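Long-range contacts in cytochrome P450 (PDB 6G5O), which is a haem-containing protein of the cytochrome P450 family, holding protoporphyrin IX containing Fe inside a largely helical fold: residues A[20-25]-A[57-62]; A[36-41]-A[293-298]; A[270-275]-A[289-294]. All blocks are in the same frame, centred on the assembly; numbering follows the deposited sequence.

Overall arrangement
The three contacts gather in the beta-rich part of a cytochrome P450 chain, around one mixed sheet and one edge of the haem. Contact 3 pairs two strands of that sheet, 270-274 and 290-293. Contact 2 follows the second into helix 295-298, which packs on helix 35-43; the two share Leu293 and Cys294, their centres about 11 Å apart. Contact 1, its centre about 9 Å from that of contact 3, joins the end of outer strand 19-22 to the 57-62 loop; it closes before contact 3 opens, whereas the segments of contacts 1 and 2 alternate along the chain. Arg290 links contacts 1 and 3, while contacts 2 and 3 both touch the haem.

Contact 1: residues A[20-25]-A[57-62]; sequences GEMNDQ and IVIPSE
At the outer strand of the mixed sheet in this cytochrome P450, the chain leaving strand 19-22 meets a loop, 57-62, that lies over the neighbouring strands. Asp24 carries the contact. Its CB leads toward the loop, and CG stands anti to the backbone N (chi1 165°), which sends the carboxylate across Pro60 at an oblique angle. CG lies 3.8 Å from the CA of Pro60. OD1 rests against the proline ring, 3.5 Å from Pro60 CB, while OD2 accepts a nearly straight hydrogen bond (174°) from the backbone N of Ser61, 2.9 Å away, through its syn lone pair. The same OD2 forms a salt bridge with Arg290 of strand 290-293, so one oxygen is gripped by a main-chain N-H and a guanidinium; both would probably favour the charged carboxylate. A short acid suits the place: its carboxylate can reach both partners at once. A cis peptide bond precedes Pro60, and the bend it puts in the loop is consistent with the Ser61 N-H facing Asp24. Closer to the sheet the contact becomes apolar: Met22 and Ile59 reach for each other tip to tip, flexible thioether against branched aliphatic chain, and both also lie on Val29 of strand 29-32. The Met22 chain bends at its last torsion (chi3 -76°), bringing CE to 3.9 Å from CG2 of Ile59.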
loop_
_atom_site.group_PDB
_atom_site.type_symbol
_atom_site.label_atom_id
_atom_site.label_comp_id
_atom_site.label_asym_id
_atom_site.label_seq_id
_atom_site.Cartn_x
_atom_site.Cartn_y
_atom_site.Cartn_z
ATOM N N GLY A 20 -12.070 -9.093 16.492
ATOM C CA GLY A 20 -13.026 -8.010 16.642
ATOM C C GLY A 20 -14.085 -8.205 15.594
ATOM O O GLY A 20 -14.036 -9.175 14.802
ATOM N N GLU A 21 -15.060 -7.305 15.587
ATOM C CA GLU A 21 -16.144 -7.406 14.624
ATOM C C GLU A 21 -16.520 -6.038 14.154
ATOM O O GLU A 21 -16.538 -5.084 14.942
ATOM C CB GLU A 21 -17.333 -8.159 15.207
ATOM C CG GLU A 21 -17.014 -9.653 15.333
ATOM C CD GLU A 21 -18.138 -10.514 15.848
ATOM O OE1 GLU A 21 -17.943 -11.750 15.823
ATOM O OE2 GLU A 21 -19.191 -9.982 16.281
ATOM N N MET A 22 -16.756 -5.940 12.847
ATOM C CA MET A 22 -17.326 -4.728 12.246
ATOM C C MET A 22 -18.424 -5.050 11.204
ATOM O O MET A 22 -18.419 -6.121 10.584
ATOM C CB MET A 22 -16.234 -3.824 11.672
ATOM C CG MET A 22 -15.444 -4.381 10.495
ATOM S SD MET A 22 -14.337 -3.094 9.826
ATOM C CE MET A 22 -15.475 -2.052 8.906
ATOM N N ASN A 23 -19.398 -4.148 11.080
ATOM C CA ASN A 23 -20.506 -4.301 10.119
ATOM C C ASN A 23 -20.140 -3.449 8.903
ATOM O O ASN A 23 -19.508 -2.391 9.042
ATOM C CB ASN A 23 -21.867 -3.875 10.727
ATOM N N ASP A 24 -20.487 -3.924 7.713
ATOM C CA ASP A 24 -20.199 -3.166 6.491
ATOM C C ASP A 24 -21.137 -3.666 5.415
ATOM O O ASP A 24 -20.970 -4.772 4.931
ATOM C CB ASP A 24 -18.723 -3.343 6.078
ATOM C CG ASP A 24 -18.441 -2.886 4.655
ATOM O OD1 ASP A 24 -18.758 -1.719 4.328
ATOM O OD2 ASP A 24 -17.891 -3.703 3.875
ATOM N N GLN A 25 -22.153 -2.863 5.098
ATOM C CA GLN A 25 -23.125 -3.147 4.011
ATOM C C GLN A 25 -23.770 -4.542 4.085
ATOM O O GLN A 25 -23.783 -5.284 3.105
ATOM C CB GLN A 25 -22.473 -2.881 2.635
ATOM C CG GLN A 25 -22.154 -1.406 2.430
ATOM C CD GLN A 25 -21.175 -1.127 1.312
ATOM O OE1 GLN A 25 -19.963 -1.327 1.457
ATOM N NE2 GLN A 25 -21.688 -0.600 0.205
ATOM N N ILE A 57 -14.031 -8.916 -1.215
ATOM C CA ILE A 57 -12.997 -9.068 -0.190
ATOM C C ILE A 57 -12.440 -7.723 0.293
ATOM O O ILE A 57 -11.678 -7.689 1.231
ATOM C CB ILE A 57 -11.839 -9.996 -0.604
ATOM C CG1 ILE A 57 -10.979 -9.371 -1.712
ATOM C CG2 ILE A 57 -12.363 -11.363 -0.987
ATOM C CD1 ILE A 57 -10.012 -10.347 -2.384
ATOM N N VAL A 58 -12.818 -6.614 -0.331
ATOM C CA VAL A 58 -12.346 -5.309 0.128
ATOM C C VAL A 58 -13.247 -4.830 1.272
ATOM O O VAL A 58 -14.399 -5.311 1.432
ATOM C CB VAL A 58 -12.336 -4.276 -1.015
ATOM C CG1 VAL A 58 -11.648 -2.969 -0.598
ATOM C CG2 VAL A 58 -11.648 -4.863 -2.239
ATOM N N ILE A 59 -12.712 -3.890 2.067
ATOM C CA ILE A 59 -13.415 -3.288 3.182
ATOM C C ILE A 59 -13.172 -1.775 3.208
ATOM O O ILE A 59 -12.041 -1.324 3.518
ATOM C CB ILE A 59 -12.980 -3.916 4.514
ATOM C CG1 ILE A 59 -13.301 -5.411 4.524
ATOM C CG2 ILE A 59 -13.691 -3.228 5.680
ATOM C CD1 ILE A 59 -12.614 -6.180 5.628
ATOM N N PRO A 60 -14.203 -0.971 2.886
ATOM C CA PRO A 60 -15.580 -1.409 2.589
ATOM C C PRO A 60 -15.753 -2.189 1.287
ATOM O O PRO A 60 -15.072 -1.888 0.294
ATOM C CB PRO A 60 -16.334 -0.081 2.467
ATOM C CG PRO A 60 -15.302 0.900 2.027
ATOM C CD PRO A 60 -14.040 0.483 2.718
ATOM N N SER A 61 -16.652 -3.184 1.304
ATOM C CA SER A 61 -17.029 -3.932 0.096
ATOM C C SER A 61 -17.345 -3.018 -1.066
ATOM O O SER A 61 -17.871 -1.911 -0.888
ATOM C CB SER A 61 -18.235 -4.812 0.340
ATOM O OG SER A 61 -18.579 -5.501 -0.842
ATOM N N GLU A 62 -16.985 -3.494 -2.256
ATOM C CA GLU A 62 -17.076 -2.729 -3.501
ATOM C C GLU A 62 -17.948 -3.460 -4.525
ATOM O O GLU A 62 -17.938 -3.085 -5.695
ATOM C CB GLU A 62 -15.677 -2.528 -4.130
ATOM C CG GLU A 62 -14.733 -1.573 -3.389
ATOM C CD GLU A 62 -13.307 -1.503 -3.960
ATOM O OE1 GLU A 62 -12.911 -2.321 -4.829
ATOM O OE2 GLU A 62 -12.566 -0.602 -3.528
#

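Contact 2: residues A[36-41]-A[293-298]. With HEM (protoporphyrin IX containing Fe), chain C.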
loop_
_atom_site.group_PDB
_atom_site.type_symbol
_atom_site.label_atom_id
_atom_site.label_comp_id
_atom_site.label_asym_id
_atom_site.label_seq_id
_atom_site.Cartn_x
_atom_site.Cartn_y
_atom_site.Cartn_z
ATOM N N LYS A 36 0.165 -14.606 14.457
ATOM C CA LYS A 36 0.196 -16.060 14.154
ATOM C C LYS A 36 -1.049 -16.487 13.362
ATOM O O LYS A 36 -0.959 -17.299 12.441
ATOM C CB LYS A 36 0.301 -16.865 15.473
ATOM C CG LYS A 36 0.703 -18.350 15.343
ATOM N N ASP A 37 -2.189 -15.910 13.708
ATOM C CA ASP A 37 -3.451 -16.271 13.085
ATOM C C ASP A 37 -3.605 -15.627 11.716
ATOM O O ASP A 37 -4.208 -16.210 10.796
ATOM C CB ASP A 37 -4.650 -15.813 13.945
ATOM C CG ASP A 37 -4.796 -16.614 15.252
ATOM O OD1 ASP A 37 -4.825 -17.865 15.203
ATOM O OD2 ASP A 37 -4.908 -15.970 16.326
ATOM N N VAL A 38 -3.102 -14.396 11.609
ATOM C CA VAL A 38 -3.095 -13.686 10.333
ATOM C C VAL A 38 -2.221 -14.399 9.308
ATOM O O VAL A 38 -2.610 -14.565 8.167
ATOM C CB VAL A 38 -2.673 -12.223 10.511
ATOM C CG1 VAL A 38 -2.280 -11.609 9.185
ATOM C CG2 VAL A 38 -3.820 -11.430 11.145
ATOM N N ARG A 39 -1.050 -14.838 9.728
ATOM C CA ARG A 39 -0.201 -15.642 8.856
ATOM C C ARG A 39 -0.871 -16.970 8.467
ATOM O O ARG A 39 -0.949 -17.277 7.301
ATOM C CB ARG A 39 1.150 -15.911 9.487
ATOM C CG ARG A 39 2.085 -14.725 9.359
ATOM C CD ARG A 39 3.243 -14.653 10.349
ATOM N NE ARG A 39 4.498 -15.382 10.060
ATOM C CZ ARG A 39 5.665 -14.851 9.650
ATOM N NH1 ARG A 39 6.716 -15.632 9.469
ATOM N NH2 ARG A 39 5.800 -13.557 9.375
ATOM N N LYS A 40 -1.342 -17.743 9.426
ATOM C CA LYS A 40 -1.934 -19.080 9.123
ATOM C C LYS A 40 -3.135 -18.912 8.187
ATOM O O LYS A 40 -3.259 -19.630 7.232
ATOM C CB LYS A 40 -2.332 -19.862 10.404
ATOM C CG LYS A 40 -1.156 -20.464 11.177
ATOM N N SER A 41 -3.976 -17.915 8.439
ATOM C CA SER A 41 -5.167 -17.686 7.601
ATOM C C SER A 41 -4.839 -17.148 6.201
ATOM O O SER A 41 -5.471 -17.598 5.210
ATOM C CB SER A 41 -6.162 -16.769 8.298
ATOM O OG SER A 41 -6.375 -17.241 9.602
ATOM N N LEU A 293 -7.919 -9.965 7.505
ATOM C CA LEU A 293 -6.535 -10.108 7.920
ATOM C C LEU A 293 -6.078 -8.710 8.297
ATOM O O LEU A 293 -5.867 -7.889 7.433
ATOM C CB LEU A 293 -5.733 -10.662 6.773
ATOM C CG LEU A 293 -6.273 -11.962 6.188
ATOM C CD1 LEU A 293 -5.592 -12.423 4.913
ATOM C CD2 LEU A 293 -6.154 -13.045 7.228
ATOM N N CYS A 294 -6.033 -8.402 9.587
ATOM C CA CYS A 294 -5.761 -7.041 9.989
ATOM C C CYS A 294 -4.241 -6.911 10.180
ATOM O O CYS A 294 -3.713 -7.096 11.279
ATOM C CB CYS A 294 -6.566 -6.673 11.240
ATOM S SG CYS A 294 -6.313 -4.985 11.809
ATOM N N TRP A 295 -3.572 -6.560 9.094
ATOM C CA TRP A 295 -2.124 -6.395 9.056
ATOM C C TRP A 295 -1.660 -5.387 10.115
ATOM O O TRP A 295 -0.624 -5.573 10.758
ATOM C CB TRP A 295 -1.671 -5.946 7.638
ATOM C CG TRP A 295 -2.375 -6.622 6.463
ATOM C CD1 TRP A 295 -3.268 -6.037 5.605
ATOM C CD2 TRP A 295 -2.235 -7.981 6.025
ATOM N NE1 TRP A 295 -3.701 -6.964 4.651
ATOM C CE2 TRP A 295 -3.081 -8.153 4.891
ATOM C CE3 TRP A 295 -1.482 -9.064 6.468
ATOM C CZ2 TRP A 295 -3.196 -9.360 4.212
ATOM C CZ3 TRP A 295 -1.587 -10.294 5.789
ATOM C CH2 TRP A 295 -2.450 -10.438 4.669
ATOM N N ALA A 296 -2.414 -4.316 10.314
ATOM C CA ALA A 296 -1.999 -3.268 11.262
ATOM C C ALA A 296 -1.950 -3.762 12.729
ATOM O O ALA A 296 -1.044 -3.402 13.455
ATOM C CB ALA A 296 -2.878 -2.052 11.150
ATOM N N SER A 297 -2.906 -4.597 13.139
ATOM C CA SER A 297 -2.861 -5.251 14.450
ATOM C C SER A 297 -1.761 -6.312 14.565
ATOM O O SER A 297 -1.056 -6.359 15.566
ATOM C CB SER A 297 -4.210 -5.903 14.747
ATOM O OG SER A 297 -4.202 -6.622 15.957
ATOM N N ALA A 298 -1.599 -7.142 13.534
ATOM C CA ALA A 298 -0.587 -8.178 13.551
ATOM C C ALA A 298 0.806 -7.549 13.716
ATOM O O ALA A 298 1.637 -8.118 14.372
ATOM C CB ALA A 298 -0.657 -9.032 12.300
HETATM C CHA HEM C . -1.189 -6.670 -2.490
HETATM C CHB HEM C . 0.128 -3.459 0.868
HETATM C CHC HEM C . 1.898 -0.563 -2.548
HETATM C CHD HEM C . 0.047 -3.438 -5.898
HETATM C C1A HEM C . -0.958 -6.051 -1.283
HETATM C C2A HEM C . -1.293 -6.596 -0.009
HETATM C C3A HEM C . -0.914 -5.705 0.896
HETATM C C4A HEM C . -0.358 -4.584 0.240
HETATM C CMA HEM C . -1.064 -5.900 2.369
HETATM C CAA HEM C . -1.907 -7.954 0.326
HETATM C CBA HEM C . -3.394 -7.938 0.007
HETATM C CGA HEM C . -4.018 -9.297 0.229
HETATM O O1A HEM C . -5.064 -9.572 -0.352
HETATM O O2A HEM C . -3.514 -10.167 0.963
HETATM C C1B HEM C . 0.725 -2.395 0.224
HETATM C C2B HEM C . 1.371 -1.363 0.936
HETATM C C3B HEM C . 1.868 -0.506 -0.019
HETATM C C4B HEM C . 1.496 -1.113 -1.336
HETATM C CMB HEM C . 1.433 -1.214 2.426
HETATM C CAB HEM C . 2.667 0.715 0.055
HETATM C CBB HEM C . 3.261 1.182 1.136
HETATM C C1C HEM C . 1.562 -1.081 -3.771
HETATM C C2C HEM C . 1.772 -0.451 -4.996
HETATM C C3C HEM C . 1.195 -1.241 -5.958
HETATM C C4C HEM C . 0.661 -2.369 -5.284
HETATM C CMC HEM C . 2.498 0.837 -5.233
HETATM C CAC HEM C . 1.175 -1.037 -7.413
HETATM C CBC HEM C . 1.690 -0.022 -8.100
HETATM C C1D HEM C . -0.385 -4.583 -5.209
HETATM C C2D HEM C . -0.920 -5.759 -5.918
HETATM C C3D HEM C . -1.247 -6.674 -4.991
HETATM C C4D HEM C . -0.961 -6.026 -3.706
HETATM C CMD HEM C . -1.003 -5.891 -7.400
HETATM C CAD HEM C . -1.833 -8.052 -5.242
HETATM C CBD HEM C . -0.827 -9.214 -5.220
HETATM C CGD HEM C . -1.524 -10.545 -5.559
HETATM O O1D HEM C . -2.802 -10.640 -5.541
HETATM O O2D HEM C . -0.868 -11.597 -5.872
HETATM N NA HEM C . -0.423 -4.784 -1.114
HETATM N NB HEM C . 0.810 -2.207 -1.094
HETATM N NC HEM C . 0.866 -2.224 -3.938
HETATM N ND HEM C . -0.429 -4.810 -3.906
HETATM FE FE HEM C . 0.164 -3.592 -2.556
HETATM O O HOH W 1 -1.811 -2.552 -2.265
#
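Val38 projects from helix 35-43 straight at the turn where strand 290-293 runs into the short helix 295-298, beside the haem pocket of the cytochrome P450 fold, and its two methyl groups divide the work. CG1, anti to the backbone N (chi1 164°), meets the six-membered part of the Trp295 indole obliquely, 3.7 Å from CZ3. CG2 takes the other branch and settles against Ala298, with CB of that alanine 4.1 Å away. A beta-branched valine thus fills the angle between a broad ring and a small residue, whose methyl meets CG2 without a longer chain intervening. Beside it, Leu293 turns the end of its side chain to the helix, CD2 packing on CB of Ser41 at 3.9 Å. The hydroxyl of Ser41 is occupied within its own helix: OG donates to the carbonyl O of Asp37 over 2.7 Å, in the carbonyl plane, and that oxygen also accepts from Ser41 N. The indole itself is sandwiched. Over one face, toward the rim, lies the haem methyl CMA, 3.6 Å from NE1, and over the opposite face the carbonyl O of Leu293. Trp295 CZ2 comes closest to the cofactor, 3.4 Å from HEM O2A. Cys294 occupies the N-cap position and is the centre of an inverse gamma turn; its SG accepts a weak hydrogen bond from Ser297 N, the capping bond of helix 295-298. Since no hydrogen bond crosses between 36-41 and 293-298, shape and burial rather than directed bonds hold the two pieces together.

Contact 3: residues A[270-275]-A[289-294]. With HEM (protoporphyrin IX containing Fe), chain C.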
loop_
_atom_site.group_PDB
_atom_site.type_symbol
_atom_site.label_atom_id
_atom_site.label_comp_id
_atom_site.label_asym_id
_atom_site.label_seq_id
_atom_site.Cartn_x
_atom_site.Cartn_y
_atom_site.Cartn_z
ATOM N N MET A 270 -7.454 -6.539 4.994
ATOM C CA MET A 270 -8.029 -7.013 3.767
ATOM C C MET A 270 -8.897 -8.224 4.052
ATOM O O MET A 270 -8.537 -9.089 4.845
ATOM C CB MET A 270 -6.934 -7.385 2.755
ATOM C CG MET A 270 -7.491 -7.661 1.350
ATOM S SD MET A 270 -8.508 -6.311 0.672
ATOM C CE MET A 270 -7.284 -4.994 0.525
ATOM N N GLY A 271 -10.036 -8.306 3.388
ATOM C CA GLY A 271 -10.924 -9.407 3.645
ATOM C C GLY A 271 -10.569 -10.678 2.934
ATOM O O GLY A 271 -9.769 -10.680 1.992
ATOM N N ARG A 272 -11.204 -11.759 3.397
ATOM C CA ARG A 272 -11.320 -13.024 2.694
ATOM C C ARG A 272 -12.772 -13.541 2.906
ATOM O O ARG A 272 -13.479 -13.101 3.826
ATOM C CB ARG A 272 -10.353 -14.038 3.272
ATOM C CG ARG A 272 -8.881 -13.680 3.184
ATOM C CD ARG A 272 -8.351 -13.898 1.778
ATOM N NE ARG A 272 -6.886 -13.814 1.658
ATOM C CZ ARG A 272 -6.204 -12.684 1.438
ATOM N NH1 ARG A 272 -6.813 -11.496 1.376
ATOM N NH2 ARG A 272 -4.882 -12.744 1.302
ATOM N N VAL A 273 -13.196 -14.488 2.083
ATOM C CA VAL A 273 -14.508 -15.121 2.235
ATOM C C VAL A 273 -14.316 -16.537 2.772
ATOM O O VAL A 273 -13.532 -17.322 2.222
ATOM C CB VAL A 273 -15.266 -15.125 0.884
ATOM C CG1 VAL A 273 -16.374 -16.192 0.843
ATOM C CG2 VAL A 273 -15.803 -13.726 0.609
ATOM N N VAL A 274 -15.032 -16.855 3.843
ATOM C CA VAL A 274 -14.929 -18.186 4.491
ATOM C C VAL A 274 -15.720 -19.225 3.665
ATOM O O VAL A 274 -16.833 -18.961 3.259
ATOM C CB VAL A 274 -15.478 -18.141 5.943
ATOM C CG1 VAL A 274 -15.279 -19.484 6.624
ATOM C CG2 VAL A 274 -14.813 -17.033 6.752
ATOM N N THR A 275 -15.129 -20.372 3.377
ATOM C CA THR A 275 -15.742 -21.289 2.429
ATOM C C THR A 275 -16.401 -22.471 3.116
ATOM O O THR A 275 -17.011 -23.310 2.458
ATOM C CB THR A 275 -14.705 -21.851 1.417
ATOM O OG1 THR A 275 -13.698 -22.598 2.104
ATOM C CG2 THR A 275 -14.048 -20.714 0.589
ATOM N N SER A 289 -19.443 -16.112 5.284
ATOM C CA SER A 289 -19.203 -14.813 5.931
ATOM C C SER A 289 -17.784 -14.334 5.559
ATOM O O SER A 289 -17.040 -15.030 4.883
ATOM C CB SER A 289 -19.354 -14.924 7.445
ATOM O OG SER A 289 -18.334 -15.734 8.018
ATOM N N ARG A 290 -17.427 -13.142 6.004
ATOM C CA ARG A 290 -16.113 -12.564 5.739
ATOM C C ARG A 290 -15.237 -12.508 6.989
ATOM O O ARG A 290 -15.731 -12.201 8.078
ATOM C CB ARG A 290 -16.294 -11.133 5.221
ATOM C CG ARG A 290 -16.995 -11.068 3.881
ATOM C CD ARG A 290 -16.674 -9.781 3.174
ATOM N NE ARG A 290 -17.284 -8.627 3.815
ATOM C CZ ARG A 290 -16.988 -7.364 3.523
ATOM N NH1 ARG A 290 -16.046 -7.081 2.624
ATOM N NH2 ARG A 290 -17.616 -6.366 4.143
ATOM N N ILE A 291 -13.944 -12.795 6.837
ATOM C CA ILE A 291 -12.977 -12.432 7.875
ATOM C C ILE A 291 -12.120 -11.327 7.317
ATOM O O ILE A 291 -12.217 -11.032 6.126
ATOM C CB ILE A 291 -12.123 -13.612 8.364
ATOM C CG1 ILE A 291 -11.294 -14.238 7.249
ATOM C CG2 ILE A 291 -12.987 -14.672 8.992
ATOM C CD1 ILE A 291 -9.863 -13.774 7.260
ATOM N N SER A 292 -11.342 -10.675 8.176
ATOM C CA SER A 292 -10.323 -9.755 7.717
ATOM C C SER A 292 -8.956 -10.143 8.311
ATOM O O SER A 292 -8.861 -10.641 9.424
ATOM C CB SER A 292 -10.683 -8.294 7.977
ATOM O OG SER A 292 -10.187 -7.774 9.193
ATOM N N LEU A 293 -7.919 -9.965 7.505
ATOM C CA LEU A 293 -6.535 -10.108 7.920
ATOM C C LEU A 293 -6.078 -8.710 8.297
ATOM O O LEU A 293 -5.867 -7.889 7.433
ATOM C CB LEU A 293 -5.733 -10.662 6.773
ATOM C CG LEU A 293 -6.273 -11.962 6.188
ATOM C CD1 LEU A 293 -5.592 -12.423 4.913
ATOM C CD2 LEU A 293 -6.154 -13.045 7.228
ATOM N N CYS A 294 -6.033 -8.402 9.587
ATOM C CA CYS A 294 -5.761 -7.041 9.989
ATOM C C CYS A 294 -4.241 -6.911 10.180
ATOM O O CYS A 294 -3.713 -7.096 11.279
ATOM C CB CYS A 294 -6.566 -6.673 11.240
ATOM S SG CYS A 294 -6.313 -4.985 11.809
HETATM C CHA HEM C . -1.189 -6.670 -2.490
HETATM C CHB HEM C . 0.128 -3.459 0.868
HETATM C CHC HEM C . 1.898 -0.563 -2.548
HETATM C CHD HEM C . 0.047 -3.438 -5.898
HETATM C C1A HEM C . -0.958 -6.051 -1.283
HETATM C C2A HEM C . -1.293 -6.596 -0.009
HETATM C C3A HEM C . -0.914 -5.705 0.896
HETATM C C4A HEM C . -0.358 -4.584 0.240
HETATM C CMA HEM C . -1.064 -5.900 2.369
HETATM C CAA HEM C . -1.907 -7.954 0.326
HETATM C CBA HEM C . -3.394 -7.938 0.007
HETATM C CGA HEM C . -4.018 -9.297 0.229
HETATM O O1A HEM C . -5.064 -9.572 -0.352
HETATM O O2A HEM C . -3.514 -10.167 0.963
HETATM C C1B HEM C . 0.725 -2.395 0.224
HETATM C C2B HEM C . 1.371 -1.363 0.936
HETATM C C3B HEM C . 1.868 -0.506 -0.019
HETATM C C4B HEM C . 1.496 -1.113 -1.336
HETATM C CMB HEM C . 1.433 -1.214 2.426
HETATM C CAB HEM C . 2.667 0.715 0.055
HETATM C CBB HEM C . 3.261 1.182 1.136
HETATM C C1C HEM C . 1.562 -1.081 -3.771
HETATM C C2C HEM C . 1.772 -0.451 -4.996
HETATM C C3C HEM C . 1.195 -1.241 -5.958
HETATM C C4C HEM C . 0.661 -2.369 -5.284
HETATM C CMC HEM C . 2.498 0.837 -5.233
HETATM C CAC HEM C . 1.175 -1.037 -7.413
HETATM C CBC HEM C . 1.690 -0.022 -8.100
HETATM C C1D HEM C . -0.385 -4.583 -5.209
HETATM C C2D HEM C . -0.920 -5.759 -5.918
HETATM C C3D HEM C . -1.247 -6.674 -4.991
HETATM C C4D HEM C . -0.961 -6.026 -3.706
HETATM C CMD HEM C . -1.003 -5.891 -7.400
HETATM C CAD HEM C . -1.833 -8.052 -5.242
HETATM C CBD HEM C . -0.827 -9.214 -5.220
HETATM C CGD HEM C . -1.524 -10.545 -5.559
HETATM O O1D HEM C . -2.802 -10.640 -5.541
HETATM O O2D HEM C . -0.868 -11.597 -5.872
HETATM N NA HEM C . -0.423 -4.784 -1.114
HETATM N NB HEM C . 0.810 -2.207 -1.094
HETATM N NC HEM C . 0.866 -2.224 -3.938
HETATM N ND HEM C . -0.429 -4.810 -3.906
HETATM FE FE HEM C . 0.164 -3.592 -2.556
HETATM O O HOH W 1 -1.811 -2.552 -2.265
#
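Part of the haem pocket of this cytochrome P450, the grip on one propionate, rests on an antiparallel strand pair in the mixed sheet, 270-274 against 290-293. Met270 and Arg272 both reach that propionate, Arg272 supplying hydrogen bonds; His80, Arg84 and His328 also bond to the haem. Met270 with Leu293 and Arg272 with Ile291 are hydrogen-bonded pairs, each joined by two backbone bonds; the straightest runs from Leu293 N to Met270 O, 2.9 Å at 174°. Val274 N to Ser289 O continues the ladder. Between the Met270 and Arg272 pairs, Gly271 and Ser292 form a close non-hydrogen-bonded pair; glycine suits it, its bare CA lying 3.2 Å from Ile291 O in a CA-H...O contact. On the face bearing Met270, Arg272, Ile291 and Leu293, the arginine bends at its second torsion (chi2 -77°) and crosses Ile291 obliquely, Arg272 CB 4.0 Å from Ile291 CD1. The CD1 methyl of Leu293 sits over the centre of the guanidinium, 3.5 Å from Arg272 CZ. At the guanidinium edge, in plane, lie the propionate CGA and Met270 CG, the latter 3.5 Å from HEM O1A. Arg272 NH1 donates a hydrogen bond to Gly271 O, close to that plane; with the two propionate bonds it limits the group's rotation. Farther along, Val274 and Ile291 cross at about a right angle, CG2 to CG2 3.7 Å. On the face with Val273 and Ser292, Arg290 NH1 hydrogen-bonds to Val58 O. An arginine's paired N-H groups match a carboxylate: Arg272 NH1 donates to HEM O1A at 3.1 Å, and Arg272 NH2 to HEM O2A, nearly straight at 172°.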